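PDB 1T82: hypothetical acetyltransferase from Shewanella oneidensis, which probably acts as a dimeric hotdog-fold thioesterase or acyltransferase. Local coordinates for residues I26-I34 against G63-L71. Sequence-based numbering, arbitrary orientation.
Sequences IPVSEFMQI and GSIYTIMTL
Met32, a selenomethionine, reaches from the 26-34 segment onto the Ser64-Thr67 face of helix 62-84. Its CB and CG serve as spacer; beyond them the chain is extended, chi2 (-175°) sending SE away from CA to 3.6 Å from Thr67 CG2 and chi3 (175°) carrying CE on to 3.6 Å from Ser64 OG and 3.8 Å from Thr67 OG1. The side chains of Met32 and Thr67 cross at about a right angle. Thr67 OG1 donates to Gly63 O at 2.9 Å, on the face of that carbonyl opposite Thr67 N; this bond and chi1 (-63°) together fix the rotation and leave CG2 facing SE. One turn further on, Leu71 CD1 meets Ile34 CD1 at 3.5 Å and Ser29 CB at 3.8 Å, while Leu71 CD2 touches Ile26 CD1. Ile34 CG2 lies 4.0 Å from Ile68 CG1, where the backbones come closest. Trp22 of helix 12-25 also packs on Leu71, Ser29 and Ile34. The hotdog sheet wraps the long helix, and Val28 of the second subunit packs on Ser64. With every touching residue buried and the hydroxyls of Ser29, Thr67 and Ser64 bonded to Ile26 O, Gly63 O and Asn53, cohesion rests on van der Waals contact of aliphatic groups and the methionine thioether (here selenium).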
ATOM      1  N   ILE B  26     -11.054   9.111  -3.081  1.00  8.97           N
ATOM      2  CA  ILE B  26     -10.492   7.839  -2.637  1.00  7.25           C
ATOM      3  C   ILE B  26     -11.086   7.426  -1.293  1.00  7.55           C
ATOM      4  O   ILE B  26     -10.567   7.791  -0.240  1.00  5.88           O
ATOM      5  CB  ILE B  26      -8.961   7.966  -2.504  1.00  7.62           C
ATOM      6  CG1 ILE B  26      -8.367   8.447  -3.832  1.00 10.42           C
ATOM      7  CG2 ILE B  26      -8.360   6.635  -2.085  1.00  7.45           C
ATOM      8  CD1 ILE B  26      -6.901   8.837  -3.750  1.00 11.11           C
ATOM      9  N   PRO B  27     -12.179   6.646  -1.312  1.00  7.58           N
ATOM     10  CA  PRO B  27     -12.841   6.193  -0.084  1.00  8.22           C
ATOM     11  C   PRO B  27     -11.906   5.599   0.974  1.00  6.94           C
ATOM     12  O   PRO B  27     -12.116   5.800   2.171  1.00  8.46           O
ATOM     13  CB  PRO B  27     -13.871   5.189  -0.599  1.00  6.42           C
ATOM     14  CG  PRO B  27     -14.226   5.755  -1.955  1.00  8.49           C
ATOM     15  CD  PRO B  27     -12.860   6.107  -2.505  1.00  8.91           C
ATOM     16  N   VAL B  28     -10.880   4.871   0.536  1.00  7.20           N
ATOM     17  CA  VAL B  28      -9.922   4.274   1.464  1.00  7.34           C
ATOM     18  C   VAL B  28      -9.193   5.347   2.272  1.00  6.00           C
ATOM     19  O   VAL B  28      -8.914   5.158   3.464  1.00  5.47           O
ATOM     20  CB  VAL B  28      -8.864   3.419   0.714  1.00  6.69           C
ATOM     21  CG1 VAL B  28      -7.633   3.196   1.605  1.00  7.01           C
ATOM     22  CG2 VAL B  28      -9.461   2.071   0.336  1.00  8.65           C
ATOM     23  N   SER B  29      -8.883   6.473   1.634  1.00  6.01           N
ATOM     24  CA  SER B  29      -8.160   7.545   2.330  1.00  6.63           C
ATOM     25  C   SER B  29      -9.001   8.160   3.445  1.00  7.22           C
ATOM     26  O   SER B  29      -8.467   8.619   4.459  1.00  6.40           O
ATOM     27  CB  SER B  29      -7.705   8.636   1.343  1.00  6.86           C
ATOM     28  OG  SER B  29      -8.786   9.383   0.819  1.00  8.74           O
ATOM     29  N   GLU B  30     -10.318   8.164   3.251  1.00  6.44           N
ATOM     30  CA  GLU B  30     -11.243   8.700   4.236  1.00  8.00           C
ATOM     31  C   GLU B  30     -11.379   7.709   5.382  1.00  8.22           C
ATOM     32  O   GLU B  30     -11.427   8.098   6.552  1.00  8.38           O
ATOM     33  CB  GLU B  30     -12.604   8.946   3.590  1.00 10.91           C
ATOM     34  CG  GLU B  30     -13.652   9.501   4.532  1.00 15.96           C
ATOM     35  CD  GLU B  30     -14.976   9.731   3.835  1.00 18.52           C
ATOM     36  OE1 GLU B  30     -15.566   8.749   3.336  1.00 20.26           O
ATOM     37  OE2 GLU B  30     -15.424  10.895   3.783  1.00 20.82           O
ATOM     38  N   PHE B  31     -11.442   6.424   5.054  1.00  6.95           N
ATOM     39  CA  PHE B  31     -11.559   5.417   6.098  1.00  6.22           C
ATOM     40  C   PHE B  31     -10.299   5.435   6.965  1.00  7.64           C
ATOM     41  O   PHE B  31     -10.374   5.319   8.187  1.00  8.72           O
ATOM     42  CB  PHE B  31     -11.765   4.020   5.500  1.00  6.05           C
ATOM     43  CG  PHE B  31     -11.742   2.923   6.524  1.00  6.68           C
ATOM     44  CD1 PHE B  31     -10.547   2.296   6.859  1.00  8.16           C
ATOM     45  CD2 PHE B  31     -12.906   2.560   7.201  1.00  6.36           C
ATOM     46  CE1 PHE B  31     -10.505   1.326   7.858  1.00  8.42           C
ATOM     47  CE2 PHE B  31     -12.876   1.594   8.201  1.00  6.41           C
ATOM     48  CZ  PHE B  31     -11.668   0.973   8.532  1.00  8.14           C
HETATM   49  N   MSE B  32      -9.146   5.600   6.325  1.00  7.75           N
HETATM   50  CA  MSE B  32      -7.869   5.633   7.035  1.00  8.75           C
HETATM   51  C   MSE B  32      -7.630   6.957   7.758  1.00  7.09           C
HETATM   52  O   MSE B  32      -6.669   7.091   8.524  1.00  5.80           O
HETATM   53  CB  MSE B  32      -6.717   5.376   6.057  1.00  8.43           C
HETATM   54  CG  MSE B  32      -6.650   3.965   5.507  1.00  7.61           C
HETATM   55 SE   MSE B  32      -5.085   3.710   4.414  1.00 16.41          SE
HETATM   56  CE  MSE B  32      -5.255   1.826   4.038  1.00 12.33           C
ATOM     57  N   GLN B  33      -8.502   7.931   7.507  1.00  6.96           N
ATOM     58  CA  GLN B  33      -8.407   9.256   8.122  1.00  8.13           C
ATOM     59  C   GLN B  33      -7.064   9.937   7.870  1.00  8.74           C
ATOM     60  O   GLN B  33      -6.503  10.591   8.754  1.00  9.05           O
ATOM     61  CB  GLN B  33      -8.679   9.155   9.629  1.00 10.09           C
ATOM     62  CG  GLN B  33     -10.097   8.695   9.955  1.00 13.14           C
ATOM     63  CD  GLN B  33     -11.155   9.754   9.670  1.00 17.13           C
ATOM     64  OE1 GLN B  33     -10.896  10.753   8.997  1.00 18.73           O
ATOM     65  NE2 GLN B  33     -12.364   9.530  10.183  1.00 18.79           N
ATOM     66  N   ILE B  34      -6.552   9.779   6.654  1.00  8.04           N
ATOM     67  CA  ILE B  34      -5.281  10.388   6.278  1.00  8.67           C
ATOM     68  C   ILE B  34      -5.495  11.874   6.021  1.00 10.20           C
ATOM     69  O   ILE B  34      -6.442  12.267   5.338  1.00 10.75           O
ATOM     70  CB  ILE B  34      -4.712   9.723   5.009  1.00  9.27           C
ATOM     71  CG1 ILE B  34      -4.531   8.224   5.266  1.00 12.57           C
ATOM     72  CG2 ILE B  34      -3.393  10.377   4.612  1.00  8.93           C
ATOM     73  CD1 ILE B  34      -4.115   7.422   4.050  1.00 16.51           C
ATOM     74  N   GLY B  63      -0.162  -2.363   5.038  1.00  4.58           N
ATOM     75  CA  GLY B  63      -0.875  -1.776   3.918  1.00  5.16           C
ATOM     76  C   GLY B  63      -1.199  -0.313   4.153  1.00  4.87           C
ATOM     77  O   GLY B  63      -1.171   0.492   3.227  1.00  5.31           O
ATOM     78  N   SER B  64      -1.522   0.036   5.393  1.00  3.91           N
ATOM     79  CA  SER B  64      -1.838   1.417   5.712  1.00  4.10           C
ATOM     80  C   SER B  64      -0.567   2.249   5.644  1.00  4.77           C
ATOM     81  O   SER B  64      -0.583   3.370   5.141  1.00  4.38           O
ATOM     82  CB  SER B  64      -2.467   1.525   7.105  1.00  6.29           C
ATOM     83  OG  SER B  64      -3.737   0.891   7.131  1.00  5.85           O
ATOM     84  N   ILE B  65       0.534   1.694   6.146  1.00  4.37           N
ATOM     85  CA  ILE B  65       1.813   2.390   6.109  1.00  3.80           C
ATOM     86  C   ILE B  65       2.121   2.748   4.651  1.00  4.22           C
ATOM     87  O   ILE B  65       2.405   3.897   4.332  1.00  3.04           O
ATOM     88  CB  ILE B  65       2.945   1.498   6.686  1.00  4.66           C
ATOM     89  CG1 ILE B  65       2.743   1.321   8.194  1.00  6.15           C
ATOM     90  CG2 ILE B  65       4.310   2.125   6.402  1.00  5.72           C
ATOM     91  CD1 ILE B  65       3.767   0.411   8.850  1.00  7.50           C
ATOM     92  N   TYR B  66       2.045   1.758   3.767  1.00  4.18           N
ATOM     93  CA  TYR B  66       2.313   1.985   2.351  1.00  4.57           C
ATOM     94  C   TYR B  66       1.360   3.009   1.752  1.00  4.66           C
ATOM     95  O   TYR B  66       1.771   3.933   1.043  1.00  3.81           O
ATOM     96  CB  TYR B  66       2.172   0.688   1.555  1.00  4.76           C
ATOM     97  CG  TYR B  66       2.341   0.880   0.061  1.00  5.23           C
ATOM     98  CD1 TYR B  66       3.600   0.785  -0.540  1.00  6.36           C
ATOM     99  CD2 TYR B  66       1.240   1.170  -0.755  1.00  5.41           C
ATOM    100  CE1 TYR B  66       3.753   0.965  -1.914  1.00  6.50           C
ATOM    101  CE2 TYR B  66       1.391   1.358  -2.128  1.00  6.11           C
ATOM    102  CZ  TYR B  66       2.646   1.250  -2.696  1.00  6.73           C
ATOM    103  OH  TYR B  66       2.798   1.406  -4.053  1.00  7.81           O
ATOM    104  N   THR B  67       0.072   2.847   2.033  1.00  4.72           N
ATOM    105  CA  THR B  67      -0.913   3.756   1.476  1.00  5.11           C
ATOM    106  C   THR B  67      -0.699   5.204   1.879  1.00  4.10           C
ATOM    107  O   THR B  67      -0.769   6.094   1.035  1.00  4.77           O
ATOM    108  CB  THR B  67      -2.340   3.327   1.850  1.00  4.15           C
ATOM    109  OG1 THR B  67      -2.605   2.034   1.286  1.00  5.35           O
ATOM    110  CG2 THR B  67      -3.352   4.329   1.306  1.00  6.27           C
ATOM    111  N   ILE B  68      -0.429   5.458   3.156  1.00  4.89           N
ATOM    112  CA  ILE B  68      -0.219   6.840   3.562  1.00  5.15           C
ATOM    113  C   ILE B  68       1.036   7.407   2.901  1.00  5.36           C
ATOM    114  O   ILE B  68       1.065   8.575   2.521  1.00  4.56           O
ATOM    115  CB  ILE B  68      -0.139   6.990   5.117  1.00  7.98           C
ATOM    116  CG1 ILE B  68       0.059   8.458   5.495  1.00 10.44           C
ATOM    117  CG2 ILE B  68       0.986   6.154   5.680  1.00  8.87           C
ATOM    118  CD1 ILE B  68      -0.156   8.730   6.977  1.00 15.64           C
HETATM  119  N   MSE B  69       2.065   6.582   2.740  1.00  4.05           N
HETATM  120  CA  MSE B  69       3.288   7.061   2.110  1.00  3.53           C
HETATM  121  C   MSE B  69       3.064   7.347   0.631  1.00  3.82           C
HETATM  122  O   MSE B  69       3.529   8.359   0.123  1.00  4.92           O
HETATM  123  CB  MSE B  69       4.420   6.048   2.306  1.00  5.38           C
HETATM  124  CG  MSE B  69       4.778   5.886   3.773  1.00  7.35           C
HETATM  125 SE   MSE B  69       6.157   4.600   4.169  1.00 14.77          SE
HETATM  126  CE  MSE B  69       7.686   5.780   4.236  1.00  7.48           C
ATOM    127  N   THR B  70       2.341   6.477  -0.062  1.00  4.08           N
ATOM    128  CA  THR B  70       2.104   6.731  -1.469  1.00  6.44           C
ATOM    129  C   THR B  70       1.213   7.959  -1.673  1.00  5.57           C
ATOM    130  O   THR B  70       1.407   8.704  -2.628  1.00  7.23           O
ATOM    131  CB  THR B  70       1.499   5.513  -2.192  1.00 10.55           C
ATOM    132  OG1 THR B  70       1.493   5.774  -3.603  1.00 16.18           O
ATOM    133  CG2 THR B  70       0.084   5.249  -1.716  1.00 14.65           C
ATOM    134  N   LEU B  71       0.245   8.186  -0.782  1.00  5.58           N
ATOM    135  CA  LEU B  71      -0.610   9.365  -0.920  1.00  6.34           C
ATOM    136  C   LEU B  71       0.178  10.635  -0.610  1.00  7.22           C
ATOM    137  O   LEU B  71      -0.101  11.700  -1.164  1.00  7.61           O
ATOM    138  CB  LEU B  71      -1.838   9.276  -0.004  1.00  7.33           C
ATOM    139  CG  LEU B  71      -2.983   8.390  -0.503  1.00 10.39           C
ATOM    140  CD1 LEU B  71      -3.981   8.181   0.619  1.00 14.17           C
ATOM    141  CD2 LEU B  71      -3.664   9.041  -1.710  1.00 12.43           C
TER